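Local coordinates for protein vanadium-dependent haloperoxidase (Zobellia galactanivorans, PDB 4CIT) that probably oxidises iodide with hydrogen peroxide at a bound vanadate, as a bacterial vanadium-dependent iodoperoxidase, at residues R334-R339 and P360-T365; Q192-A197 and P340-N345; G367-S372 and A427-G432; P354-P359 and G421-R426. All blocks are in the same frame, centred on the assembly; numbering follows the deposited sequence. Where two conformers were deposited one is given.

Contact 1 of 4, residues R334-R339 and P360-T365; sequences RSNLIR and PFPEYT. With VO4 (vanadate ion), chain F.
Asn336 and Leu337 cross the backbone of Pro362 and Glu363 as the chain leaves helix 307-335: Asn336 CA lies 5.2 Å from Pro362 CA, and the end-to-end directions of the touching parts differ by 114°. One direct backbone bond joins them, Glu363 N to Leu337 O at 3.1 Å. A water makes a second link, accepting from Leu337 N and Tyr364 N and donating to Ser335 OG at 2.7 Å; Ser335 OG also bonds to Glu331 O within its own helix. Leu337 CD2 packs on Tyr364 CB at 4.0 Å.

Arg339 is the reaching side chain. A bend at chi2 (-83°) turns CD beside Glu363 CB and CG. Farther out, NE grips Phe361 O at 2.9 Å and NH2 holds the same oxygen at 3.0 Å. That oxygen lies in the guanidinium plane, although NH2 stands well above the carbonyl plane. Glu363 CA lies over one guanidinium face, toward its rim. From the edge, NH1 and NH2 both donate to the vanadate oxygen O4, NH1 at 3.0 Å, and Ile423 O takes another bond from NH1.

The carboxylate of Glu363 stands 89° from the guanidinium plane; its OE2 stays 5.4 Å from Arg339 NH1 and bonds His424 ND1 and Tyr425 N instead. With all three guanidinium nitrogens engaged, the group's rotation is fixed, and its positive charge would be expected to offset the negative charge of the vanadate.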
loop_
_atom_site.group_PDB
_atom_site.type_symbol
_atom_site.label_atom_id
_atom_site.label_comp_id
_atom_site.label_asym_id
_atom_site.label_seq_id
_atom_site.Cartn_x
_atom_site.Cartn_y
_atom_site.Cartn_z
ATOM N N ARG A 334 -7.576 -12.468 -13.996
ATOM C CA ARG A 334 -7.455 -12.873 -15.401
ATOM C C ARG A 334 -6.921 -14.283 -15.468
ATOM O O ARG A 334 -7.516 -15.144 -16.129
ATOM C CB ARG A 334 -6.590 -11.893 -16.188
ATOM C CG ARG A 334 -6.155 -12.349 -17.597
ATOM C CD ARG A 334 -5.245 -11.412 -18.383
ATOM N NE ARG A 334 -5.897 -10.137 -18.498
ATOM C CZ ARG A 334 -5.638 -9.081 -17.738
ATOM N NH1 ARG A 334 -4.626 -9.034 -16.855
ATOM N NH2 ARG A 334 -6.384 -8.017 -17.919
ATOM N N SER A 335 -5.804 -14.564 -14.813
ATOM C CA SER A 335 -5.130 -15.858 -14.914
ATOM C C SER A 335 -5.774 -16.914 -13.936
ATOM O O SER A 335 -5.751 -18.125 -14.213
ATOM C CB SER A 335 -3.632 -15.687 -14.691
ATOM O OG SER A 335 -3.351 -15.121 -13.450
ATOM N N ASN A 336 -6.291 -16.416 -12.808
ATOM C CA ASN A 336 -7.004 -17.200 -11.832
ATOM C C ASN A 336 -6.314 -18.548 -11.551
ATOM O O ASN A 336 -6.890 -19.615 -11.731
ATOM C CB ASN A 336 -8.438 -17.391 -12.313
ATOM C CG ASN A 336 -9.338 -17.981 -11.251
ATOM O OD1 ASN A 336 -9.260 -17.661 -10.074
ATOM N ND2 ASN A 336 -10.242 -18.818 -11.689
ATOM N N LEU A 337 -5.055 -18.451 -11.139
ATOM C CA LEU A 337 -4.149 -19.594 -10.993
ATOM C C LEU A 337 -4.142 -20.212 -9.638
ATOM O O LEU A 337 -4.024 -19.542 -8.627
ATOM C CB LEU A 337 -2.750 -19.139 -11.369
ATOM C CG LEU A 337 -1.711 -20.262 -11.529
ATOM C CD1 LEU A 337 -2.011 -21.237 -12.695
ATOM C CD2 LEU A 337 -0.302 -19.624 -11.683
ATOM N N ILE A 338 -4.166 -21.554 -9.631
ATOM C CA ILE A 338 -4.101 -22.352 -8.423
ATOM C C ILE A 338 -2.821 -22.135 -7.614
ATOM O O ILE A 338 -1.749 -21.921 -8.189
ATOM C CB ILE A 338 -4.213 -23.825 -8.910
ATOM C CG1 ILE A 338 -4.566 -24.779 -7.773
ATOM C CG2 ILE A 338 -2.966 -24.233 -9.691
ATOM C CD1 ILE A 338 -5.171 -26.095 -8.369
ATOM N N ARG A 339 -2.936 -22.141 -6.275
ATOM C CA ARG A 339 -1.854 -21.986 -5.367
ATOM C C ARG A 339 -1.070 -23.275 -5.197
ATOM O O ARG A 339 -1.601 -24.377 -5.397
ATOM C CB ARG A 339 -2.382 -21.498 -4.009
ATOM C CG ARG A 339 -2.912 -20.111 -4.073
ATOM C CD ARG A 339 -1.757 -19.104 -3.950
ATOM N NE ARG A 339 -2.291 -17.731 -3.824
ATOM C CZ ARG A 339 -1.640 -16.713 -3.296
ATOM N NH1 ARG A 339 -0.364 -16.796 -2.943
ATOM N NH2 ARG A 339 -2.227 -15.521 -3.258
ATOM N N PRO A 360 -6.093 -15.876 0.656
ATOM C CA PRO A 360 -7.266 -16.259 -0.076
ATOM C C PRO A 360 -7.535 -15.531 -1.362
ATOM O O PRO A 360 -8.519 -14.829 -1.487
ATOM C CB PRO A 360 -8.402 -15.978 0.929
ATOM C CG PRO A 360 -7.900 -14.789 1.688
ATOM C CD PRO A 360 -6.388 -14.978 1.798
ATOM N N PHE A 361 -6.688 -15.729 -2.359
ATOM C CA PHE A 361 -6.842 -15.126 -3.645
ATOM C C PHE A 361 -5.920 -15.812 -4.633
ATOM O O PHE A 361 -4.925 -16.487 -4.175
ATOM C CB PHE A 361 -6.691 -13.597 -3.673
ATOM C CG PHE A 361 -5.653 -13.049 -2.770
ATOM C CD1 PHE A 361 -4.339 -12.990 -3.165
ATOM C CD2 PHE A 361 -6.009 -12.566 -1.539
ATOM C CE1 PHE A 361 -3.373 -12.431 -2.384
ATOM C CE2 PHE A 361 -5.072 -12.033 -0.703
ATOM C CZ PHE A 361 -3.726 -11.994 -1.099
ATOM N N PRO A 362 -6.213 -15.712 -5.941
ATOM C CA PRO A 362 -5.400 -16.393 -6.923
ATOM C C PRO A 362 -3.922 -15.976 -6.913
ATOM O O PRO A 362 -3.525 -14.937 -6.367
ATOM C CB PRO A 362 -6.057 -16.049 -8.250
ATOM C CG PRO A 362 -7.467 -15.836 -7.866
ATOM C CD PRO A 362 -7.369 -15.106 -6.597
ATOM N N GLU A 363 -3.127 -16.810 -7.513
ATOM C CA GLU A 363 -1.663 -16.818 -7.368
ATOM C C GLU A 363 -0.856 -15.784 -8.189
ATOM O O GLU A 363 0.202 -15.314 -7.694
ATOM C CB GLU A 363 -1.150 -18.212 -7.592
ATOM C CG GLU A 363 0.262 -18.431 -7.117
ATOM C CD GLU A 363 1.335 -17.991 -8.031
ATOM O OE1 GLU A 363 1.142 -17.921 -9.278
ATOM O OE2 GLU A 363 2.449 -17.793 -7.492
ATOM N N TYR A 364 -1.282 -15.414 -9.380
ATOM C CA TYR A 364 -0.344 -14.776 -10.319
ATOM C C TYR A 364 -0.881 -13.409 -10.731
ATOM O O TYR A 364 -1.988 -13.351 -11.187
ATOM C CB TYR A 364 -0.210 -15.653 -11.568
ATOM C CG TYR A 364 0.767 -15.177 -12.613
ATOM C CD1 TYR A 364 2.096 -15.437 -12.547
ATOM C CD2 TYR A 364 0.313 -14.400 -13.696
ATOM C CE1 TYR A 364 2.972 -15.011 -13.538
ATOM C CE2 TYR A 364 1.148 -13.975 -14.687
ATOM C CZ TYR A 364 2.470 -14.275 -14.609
ATOM O OH TYR A 364 3.320 -13.910 -15.605
ATOM N N THR A 365 -0.165 -12.336 -10.631
ATOM C CA THR A 365 1.190 -12.199 -10.047
ATOM C C THR A 365 1.082 -11.932 -8.535
ATOM O O THR A 365 -0.032 -11.757 -7.983
ATOM C CB THR A 365 1.896 -10.995 -10.712
ATOM O OG1 THR A 365 0.944 -9.904 -10.730
ATOM C CG2 THR A 365 2.431 -11.354 -12.086
HETATM O O4 VO4 F . 0.098 -14.088 -1.797
HETATM O O HOH W 1 -3.897 -15.823 -10.880
#

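Contact 2 of 4, residues Q192-A197 and P340-N345; sequences QPTPPA and PETVIN
Over one face of the Gln192 amide sits the methyl of Thr342: CG2 is 3.4 Å from Gln192 OE1 and 3.6 Å from both Gln192 CD and Gln192 NE2, so it meets the flat group broadly. OE1 also makes a weak hydrogen bond to Gln346. The other flat group, the Glu341 carboxylate, is approached obliquely by the Pro195 ring, whose CG comes to 3.3 Å from Glu341 OE1, the two side chains running antiparallel alongside each other. Between these points, Thr194 CG2 touches Thr342 OG1 at 3.4 Å, the two threonines crossing at about a right angle.

No hydrogen bond passes directly between the segments; two waters do the polar work. One bonds Gln192 O and, at 2.8 Å, Thr342 OG1, which chi1 of -48° places anti to its carbonyl carbon. The other donates to Pro195 O and, at 2.6 Å, to Glu341 OE2, which is shared with Thr358 OG1.

The contact thus lays a proline-rich loop, without regular structure, against the first turn of helix 340-347. The same helix also packs on helix 235-253, with Pro340 on Val243, Val343 on Leu240, and Ile344 on Leu240 and Tyr244.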
loop_
_atom_site.group_PDB
_atom_site.type_symbol
_atom_site.label_atom_id
_atom_site.label_comp_id
_atom_site.label_asym_id
_atom_site.label_seq_id
_atom_site.Cartn_x
_atom_site.Cartn_y
_atom_site.Cartn_z
ATOM N N GLN A 192 -8.447 -22.548 -6.458
ATOM C CA GLN A 192 -9.363 -23.075 -5.448
ATOM C C GLN A 192 -9.138 -22.407 -4.096
ATOM O O GLN A 192 -7.992 -22.198 -3.666
ATOM C CB GLN A 192 -9.048 -24.558 -5.186
ATOM C CG GLN A 192 -9.326 -25.480 -6.281
ATOM C CD GLN A 192 -8.999 -26.899 -5.839
ATOM O OE1 GLN A 192 -8.995 -27.232 -4.649
ATOM N NE2 GLN A 192 -8.564 -27.638 -6.763
ATOM N N PRO A 193 -10.211 -22.126 -3.356
ATOM C CA PRO A 193 -9.963 -21.761 -1.998
ATOM C C PRO A 193 -9.180 -22.817 -1.237
ATOM O O PRO A 193 -9.244 -24.012 -1.592
ATOM C CB PRO A 193 -11.375 -21.614 -1.371
ATOM C CG PRO A 193 -12.268 -21.302 -2.489
ATOM C CD PRO A 193 -11.652 -22.126 -3.650
ATOM N N THR A 194 -8.400 -22.332 -0.302
ATOM C CA THR A 194 -7.391 -23.137 0.429
ATOM C C THR A 194 -7.639 -23.234 1.906
ATOM O O THR A 194 -8.162 -22.337 2.515
ATOM C CB THR A 194 -5.962 -22.515 0.204
ATOM O OG1 THR A 194 -5.957 -21.107 0.455
ATOM C CG2 THR A 194 -5.488 -22.702 -1.275
ATOM N N PRO A 195 -7.195 -24.373 2.528
ATOM C CA PRO A 195 -7.338 -24.500 3.967
ATOM C C PRO A 195 -6.433 -23.569 4.709
ATOM O O PRO A 195 -5.374 -23.123 4.175
ATOM C CB PRO A 195 -6.897 -25.973 4.219
ATOM C CG PRO A 195 -5.850 -26.219 3.127
ATOM C CD PRO A 195 -6.449 -25.527 1.914
ATOM N N PRO A 196 -6.731 -23.311 5.993
ATOM C CA PRO A 196 -7.783 -23.914 6.818
ATOM C C PRO A 196 -9.168 -23.313 6.595
ATOM O O PRO A 196 -10.185 -23.988 6.810
ATOM C CB PRO A 196 -7.284 -23.648 8.269
ATOM C CG PRO A 196 -6.349 -22.492 8.192
ATOM C CD PRO A 196 -5.681 -22.630 6.800
ATOM N N ALA A 197 -9.253 -22.071 6.109
ATOM C CA ALA A 197 -10.546 -21.311 6.146
ATOM C C ALA A 197 -11.390 -21.409 4.872
ATOM O O ALA A 197 -12.607 -21.270 4.914
ATOM C CB ALA A 197 -10.265 -19.894 6.525
ATOM N N PRO A 340 0.249 -23.160 -4.884
ATOM C CA PRO A 340 1.131 -24.285 -4.793
ATOM C C PRO A 340 0.671 -25.413 -3.833
ATOM O O PRO A 340 0.759 -26.610 -4.248
ATOM C CB PRO A 340 2.443 -23.664 -4.296
ATOM C CG PRO A 340 2.435 -22.294 -4.767
ATOM C CD PRO A 340 0.970 -21.884 -4.664
ATOM N N GLU A 341 0.150 -25.072 -2.648
ATOM C CA GLU A 341 -0.256 -26.149 -1.726
ATOM C C GLU A 341 -1.328 -27.050 -2.299
ATOM O O GLU A 341 -1.332 -28.266 -2.015
ATOM C CB GLU A 341 -0.694 -25.612 -0.359
ATOM C CG GLU A 341 -1.984 -24.843 -0.316
ATOM C CD GLU A 341 -2.383 -24.623 1.159
ATOM O OE1 GLU A 341 -2.817 -25.564 1.881
ATOM O OE2 GLU A 341 -2.122 -23.543 1.664
ATOM N N THR A 342 -2.284 -26.483 -3.015
ATOM C CA THR A 342 -3.396 -27.227 -3.632
ATOM C C THR A 342 -2.866 -28.309 -4.603
ATOM O O THR A 342 -3.237 -29.487 -4.492
ATOM C CB THR A 342 -4.299 -26.272 -4.369
ATOM O OG1 THR A 342 -4.585 -25.133 -3.496
ATOM C CG2 THR A 342 -5.585 -26.987 -4.777
ATOM N N VAL A 343 -1.914 -27.947 -5.469
ATOM C CA VAL A 343 -1.400 -28.874 -6.453
ATOM C C VAL A 343 -0.497 -29.878 -5.774
ATOM O O VAL A 343 -0.575 -31.093 -6.047
ATOM C CB VAL A 343 -0.597 -28.163 -7.594
ATOM C CG1 VAL A 343 -0.331 -29.154 -8.695
ATOM C CG2 VAL A 343 -1.418 -26.965 -8.152
ATOM N N ILE A 344 0.266 -29.403 -4.826
ATOM C CA ILE A 344 1.185 -30.326 -4.123
ATOM C C ILE A 344 0.356 -31.342 -3.314
ATOM O O ILE A 344 0.676 -32.562 -3.358
ATOM C CB ILE A 344 2.221 -29.571 -3.245
ATOM C CG1 ILE A 344 3.269 -28.821 -4.143
ATOM C CG2 ILE A 344 2.849 -30.550 -2.261
ATOM C CD1 ILE A 344 3.901 -27.714 -3.362
ATOM N N ASN A 345 -0.629 -30.907 -2.527
ATOM C CA ASN A 345 -1.376 -31.849 -1.695
ATOM C C ASN A 345 -2.260 -32.810 -2.529
ATOM O O ASN A 345 -2.392 -33.992 -2.139
ATOM C CB ASN A 345 -2.234 -31.167 -0.657
ATOM C CG ASN A 345 -1.396 -30.494 0.416
ATOM O OD1 ASN A 345 -0.276 -30.980 0.803
ATOM N ND2 ASN A 345 -1.919 -29.503 0.952
HETATM O O HOH W 2 -5.520 -22.905 -4.938
HETATM O O HOH W 3 -2.639 -22.501 3.941
#

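Contact 3 of 4, residues G367-S372 and A427-G432; sequences GHSVVS and AAIEVG. With VO4 (vanadate ion), chain D; VO4 (vanadate ion), chain C.
Ser369 and Val370 meet Ile429 and Gly432 where the axes of segments 367-372 and 427-432 approach to 7.9 Å and run nearly parallel, 10° apart. At the start of the first segment, the Gly367 backbone N-H donates to a vanadate oxygen. His368 follows with its ring directed at the same ion: ND1 lies 3.0 Å from vanadate O2 and 3.1 Å from vanadate O1, both hydrogen bonds, with O1 near the ring plane. On the far side of the ring, NE2 bonds Trp266 O and Asp267 O.

Ser369 is first to touch the second helix. Its CB rests 3.5 Å from Ile429 O, while OG, anti to the carbonyl carbon (chi1 -57°), comes beside Ile429 O and CA, with CG2 a little farther, at 3.8 Å. Next, Val370 CG2 approaches Gly432 O at 3.4 Å. Val370 CA also makes a CA-H...O contact with Gly432 O, and Val370 CA and Gly432 CA stand only 4.8 Å apart. Ser372 closes the segment by donating OG to His368 O at 2.7 Å.

No hydrogen bond passes between the two segments. Their close approach relies on the bare backbone of Gly432, which has no CB to press on Ser369. Gly367 N and His368 ND1, at the start of the first helix, instead bond the anion, and the helix dipole there would be expected to favour negative charge.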
loop_
_atom_site.group_PDB
_atom_site.type_symbol
_atom_site.label_atom_id
_atom_site.label_comp_id
_atom_site.label_asym_id
_atom_site.label_seq_id
_atom_site.Cartn_x
_atom_site.Cartn_y
_atom_site.Cartn_z
ATOM N N GLY A 367 1.105 -10.061 -5.113
ATOM C CA GLY A 367 0.879 -8.769 -4.583
ATOM C C GLY A 367 2.070 -8.146 -3.887
ATOM O O GLY A 367 2.406 -6.968 -4.107
ATOM N N HIS A 368 2.721 -8.923 -3.034
ATOM C CA HIS A 368 3.898 -8.452 -2.398
ATOM C C HIS A 368 4.915 -7.978 -3.403
ATOM O O HIS A 368 5.610 -6.946 -3.219
ATOM C CB HIS A 368 4.557 -9.539 -1.543
ATOM C CG HIS A 368 3.896 -9.787 -0.253
ATOM N ND1 HIS A 368 2.655 -10.377 -0.158
ATOM C CD2 HIS A 368 4.350 -9.626 1.026
ATOM C CE1 HIS A 368 2.329 -10.458 1.130
ATOM N NE2 HIS A 368 3.363 -10.076 1.854
ATOM N N SER A 369 5.100 -8.774 -4.465
ATOM C CA SER A 369 6.067 -8.469 -5.501
ATOM C C SER A 369 5.758 -7.217 -6.310
ATOM O O SER A 369 6.652 -6.328 -6.465
ATOM C CB SER A 369 6.317 -9.629 -6.460
ATOM O OG SER A 369 6.736 -10.740 -5.668
ATOM N N VAL A 370 4.488 -7.082 -6.703
ATOM C CA VAL A 370 4.078 -5.951 -7.481
ATOM C C VAL A 370 4.152 -4.660 -6.622
ATOM O O VAL A 370 4.640 -3.617 -7.095
ATOM C CB VAL A 370 2.695 -6.153 -8.148
ATOM C CG1 VAL A 370 2.305 -4.885 -8.904
ATOM C CG2 VAL A 370 2.607 -7.337 -9.150
ATOM N N VAL A 371 3.581 -4.686 -5.409
ATOM C CA VAL A 371 3.453 -3.494 -4.567
ATOM C C VAL A 371 4.808 -3.064 -4.112
ATOM O O VAL A 371 5.138 -1.903 -4.186
ATOM C CB VAL A 371 2.470 -3.683 -3.400
ATOM C CG1 VAL A 371 2.314 -2.439 -2.551
ATOM C CG2 VAL A 371 1.110 -4.112 -3.981
ATOM N N SER A 372 5.699 -4.006 -3.782
ATOM C CA SER A 372 7.078 -3.666 -3.393
ATOM C C SER A 372 7.866 -3.127 -4.526
ATOM O O SER A 372 8.672 -2.207 -4.345
ATOM C CB SER A 372 7.803 -4.923 -2.879
ATOM O OG SER A 372 7.104 -5.309 -1.726
ATOM N N ALA A 427 7.499 -17.591 -11.128
ATOM C CA ALA A 427 6.984 -16.628 -12.151
ATOM C C ALA A 427 6.179 -15.505 -11.540
ATOM O O ALA A 427 6.352 -14.311 -11.913
ATOM C CB ALA A 427 6.206 -17.316 -13.217
ATOM N N ALA A 428 5.304 -15.838 -10.564
ATOM C CA ALA A 428 4.464 -14.814 -9.921
ATOM C C ALA A 428 5.309 -13.783 -9.196
ATOM O O ALA A 428 5.000 -12.586 -9.217
ATOM C CB ALA A 428 3.517 -15.484 -8.928
ATOM N N ILE A 429 6.465 -14.203 -8.711
ATOM C CA ILE A 429 7.364 -13.352 -8.013
ATOM C C ILE A 429 8.234 -12.500 -8.940
ATOM O O ILE A 429 8.242 -11.262 -8.829
ATOM C CB ILE A 429 8.290 -14.194 -7.066
ATOM C CG1 ILE A 429 7.448 -14.921 -5.978
ATOM C CG2 ILE A 429 9.405 -13.346 -6.495
ATOM C CD1 ILE A 429 8.227 -15.993 -5.281
ATOM N N GLU A 430 8.903 -13.148 -9.897
ATOM C CA GLU A 430 9.825 -12.445 -10.825
ATOM C C GLU A 430 9.074 -11.539 -11.782
ATOM O O GLU A 430 9.421 -10.346 -11.935
ATOM C CB GLU A 430 10.641 -13.447 -11.570
ATOM C CG GLU A 430 11.590 -14.122 -10.573
ATOM C CD GLU A 430 12.609 -15.018 -11.269
ATOM O OE1 GLU A 430 12.486 -15.257 -12.446
ATOM O OE2 GLU A 430 13.505 -15.495 -10.602
ATOM N N VAL A 431 8.000 -12.068 -12.341
ATOM C CA VAL A 431 7.190 -11.303 -13.247
ATOM C C VAL A 431 6.462 -10.205 -12.480
ATOM O O VAL A 431 6.270 -9.038 -12.986
ATOM C CB VAL A 431 6.219 -12.164 -14.089
ATOM C CG1 VAL A 431 5.374 -11.242 -14.914
ATOM C CG2 VAL A 431 7.007 -13.201 -14.888
ATOM N N GLY A 432 6.042 -10.499 -11.242
ATOM C CA GLY A 432 5.384 -9.485 -10.417
ATOM C C GLY A 432 6.262 -8.301 -10.056
ATOM O O GLY A 432 5.835 -7.140 -10.119
HETATM O O2 VO4 D . 2.496 -12.241 -2.484
HETATM O O1 VO4 C . -0.068 -11.252 -1.392
#

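Contact 4 of 4, residues P354-P359 and G421-R426; sequences PVLQTP and GGIHYR. With VO4 (vanadate ion), chain B; VO4 (vanadate ion), chain F; VO4 (vanadate ion), chain D.
Two glycines, Gly421 and Gly422, bring bare backbone against Pro354, Val355 and Leu356; a CB on Gly421 would overlap Leu356 CD1, and one on Gly422 would overlap Pro354 CB. Gly422, with positive phi, ends helix 407-420 in a Schellman motif, and the turn leads straight into the vanadate-binding loop of this PAP2-family site. Leu356 N donates to Gly421 O at 2.9 Å along a nearly straight bond (171°), while Pro354 CB rests on the carbonyl oxygens of both glycines.

Ile423 packs against Leu356, Thr358 and Pro359. Its CG2 reaches Leu356 O at 3.6 Å and Thr358 OG1 at 3.6 Å; Leu356 O is buried and has no polar partner in the model. Ile423 CG1 takes the crowded position between backbone N and carbonyl carbon (chi1 71°), and chi2 of -78° then sets CD1, 4.0 Å from Leu356 CD1. Pro359 crosses Ile423 at about a right angle, CD to CB 4.2 Å. A water donates to both Thr358 OG1 and Gly422 O; Thr358 OG1 also bonds Glu341 OE2.

Each segment also brings one residue to the ion. Pro359 CG lies 3.5 Å from vanadate O4, and His424 NE2 binds the vanadium itself at 2.2 Å.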
loop_
_atom_site.group_PDB
_atom_site.type_symbol
_atom_site.label_atom_id
_atom_site.label_comp_id
_atom_site.label_asym_id
_atom_site.label_seq_id
_atom_site.Cartn_x
_atom_site.Cartn_y
_atom_site.Cartn_z
ATOM N N PRO A 354 2.972 -25.436 3.515
ATOM C CA PRO A 354 3.789 -24.288 3.312
ATOM C C PRO A 354 4.215 -23.679 4.620
ATOM O O PRO A 354 3.527 -23.852 5.627
ATOM C CB PRO A 354 2.851 -23.333 2.527
ATOM C CG PRO A 354 1.499 -23.744 2.927
ATOM C CD PRO A 354 1.585 -25.239 3.143
ATOM N N VAL A 355 5.304 -22.922 4.620
ATOM C CA VAL A 355 5.743 -22.203 5.790
ATOM C C VAL A 355 4.679 -21.210 6.248
ATOM O O VAL A 355 4.361 -21.144 7.447
ATOM C CB VAL A 355 7.082 -21.473 5.546
ATOM C CG1 VAL A 355 7.401 -20.498 6.640
ATOM C CG2 VAL A 355 8.222 -22.487 5.539
ATOM N N LEU A 356 4.139 -20.459 5.321
ATOM C CA LEU A 356 3.077 -19.484 5.631
ATOM C C LEU A 356 1.733 -20.046 5.209
ATOM O O LEU A 356 1.653 -20.772 4.238
ATOM C CB LEU A 356 3.314 -18.212 4.858
ATOM C CG LEU A 356 4.649 -17.523 5.174
ATOM C CD1 LEU A 356 4.787 -16.286 4.282
ATOM C CD2 LEU A 356 4.848 -17.146 6.621
ATOM N N GLN A 357 0.671 -19.576 5.841
ATOM C CA GLN A 357 -0.660 -19.840 5.359
ATOM C C GLN A 357 -0.903 -19.163 4.002
ATOM O O GLN A 357 -0.484 -18.024 3.821
ATOM C CB GLN A 357 -1.657 -19.300 6.371
ATOM C CG GLN A 357 -3.092 -19.640 6.018
ATOM C CD GLN A 357 -4.101 -19.276 7.145
ATOM O OE1 GLN A 357 -5.045 -18.428 6.958
ATOM N NE2 GLN A 357 -3.919 -19.948 8.310
ATOM N N THR A 358 -1.633 -19.833 3.106
ATOM C CA THR A 358 -1.857 -19.296 1.775
ATOM C C THR A 358 -2.953 -18.266 1.837
ATOM O O THR A 358 -3.966 -18.541 2.421
ATOM C CB THR A 358 -2.248 -20.435 0.789
ATOM O OG1 THR A 358 -1.193 -21.445 0.807
ATOM C CG2 THR A 358 -2.365 -19.818 -0.604
ATOM N N PRO A 359 -2.716 -17.058 1.305
ATOM C CA PRO A 359 -3.748 -16.081 1.252
ATOM C C PRO A 359 -4.882 -16.400 0.343
ATOM O O PRO A 359 -4.723 -17.067 -0.664
ATOM C CB PRO A 359 -3.012 -14.844 0.781
ATOM C CG PRO A 359 -1.566 -15.094 1.054
ATOM C CD PRO A 359 -1.462 -16.536 0.786
ATOM N N GLY A 421 8.050 -18.700 1.717
ATOM C CA GLY A 421 6.796 -18.930 2.353
ATOM C C GLY A 421 5.910 -20.054 1.815
ATOM O O GLY A 421 4.929 -20.443 2.510
ATOM N N GLY A 422 6.212 -20.569 0.628
ATOM C CA GLY A 422 5.489 -21.698 0.009
ATOM C C GLY A 422 4.196 -21.367 -0.616
ATOM O O GLY A 422 3.410 -22.258 -0.887
ATOM N N ILE A 423 3.956 -20.056 -0.891
ATOM C CA ILE A 423 2.663 -19.625 -1.403
ATOM C C ILE A 423 2.657 -19.048 -2.822
ATOM O O ILE A 423 1.619 -18.780 -3.371
ATOM C CB ILE A 423 1.904 -18.681 -0.408
ATOM C CG1 ILE A 423 2.558 -17.317 -0.325
ATOM C CG2 ILE A 423 1.728 -19.409 0.921
ATOM C CD1 ILE A 423 3.788 -17.226 0.503
ATOM N N HIS A 424 3.821 -18.773 -3.374
ATOM C CA HIS A 424 3.984 -18.322 -4.775
ATOM C C HIS A 424 4.982 -19.127 -5.494
ATOM O O HIS A 424 6.032 -19.475 -4.956
ATOM C CB HIS A 424 4.371 -16.819 -4.865
ATOM C CG HIS A 424 3.217 -15.871 -4.659
ATOM N ND1 HIS A 424 2.149 -15.772 -5.512
ATOM C CD2 HIS A 424 2.945 -15.027 -3.626
ATOM C CE1 HIS A 424 1.307 -14.850 -5.058
ATOM N NE2 HIS A 424 1.761 -14.391 -3.906
ATOM N N TYR A 425 4.746 -19.314 -6.787
ATOM C CA TYR A 425 5.773 -19.851 -7.699
ATOM C C TYR A 425 6.749 -18.743 -8.137
ATOM O O TYR A 425 6.434 -17.535 -8.102
ATOM C CB TYR A 425 5.114 -20.416 -8.985
ATOM C CG TYR A 425 3.910 -21.333 -8.778
ATOM C CD1 TYR A 425 4.036 -22.616 -8.399
ATOM C CD2 TYR A 425 2.647 -20.831 -8.902
ATOM C CE1 TYR A 425 2.903 -23.451 -8.165
ATOM C CE2 TYR A 425 1.516 -21.623 -8.713
ATOM C CZ TYR A 425 1.644 -22.936 -8.314
ATOM O OH TYR A 425 0.451 -23.613 -8.126
ATOM N N ARG A 426 7.879 -19.144 -8.713
ATOM C CA ARG A 426 8.850 -18.200 -9.213
ATOM C C ARG A 426 8.289 -17.166 -10.152
ATOM O O ARG A 426 8.663 -15.952 -10.048
ATOM C CB ARG A 426 10.076 -18.950 -9.821
ATOM C CG ARG A 426 11.151 -18.043 -10.461
ATOM C CD ARG A 426 12.227 -18.941 -11.052
ATOM N NE ARG A 426 12.998 -19.538 -9.965
ATOM C CZ ARG A 426 13.999 -18.952 -9.308
ATOM N NH1 ARG A 426 14.455 -17.753 -9.683
ATOM N NH2 ARG A 426 14.613 -19.593 -8.293
HETATM V V VO4 B . 0.776 -12.944 -2.648
HETATM O O4 VO4 F . 0.098 -14.088 -1.797
HETATM O O2 VO4 D . 2.496 -12.241 -2.484
HETATM O O HOH W 4 0.565 -22.468 -1.256
#

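Contacts 1, 3 and 4 surround one vanadate from different directions: contact 1 supplies Arg339 and Phe361, contact 3 Gly367 and His368, contact 4 Pro359 and His424, while Arg418 adds bonds. Their centres lie about 12 to 13 Å from one another. Contacts 1 and 4 are tied directly, Arg339 NH1 to Ile423 O and Ile338 O to Tyr425 OH, each pair 2.8 Å apart. Contacts 3 and 4 meet more lightly, Ile429 CG1 on His424 CB at 3.8 Å. Contact 2 lies farther out: Thr194's side chain is about 10 Å from the vanadate, and contact 3's nearest atoms are about 8 Å away. It touches contact 1 through Val343 on Ile338 and contact 4 through Glu341 OE2 and Thr358 OG1.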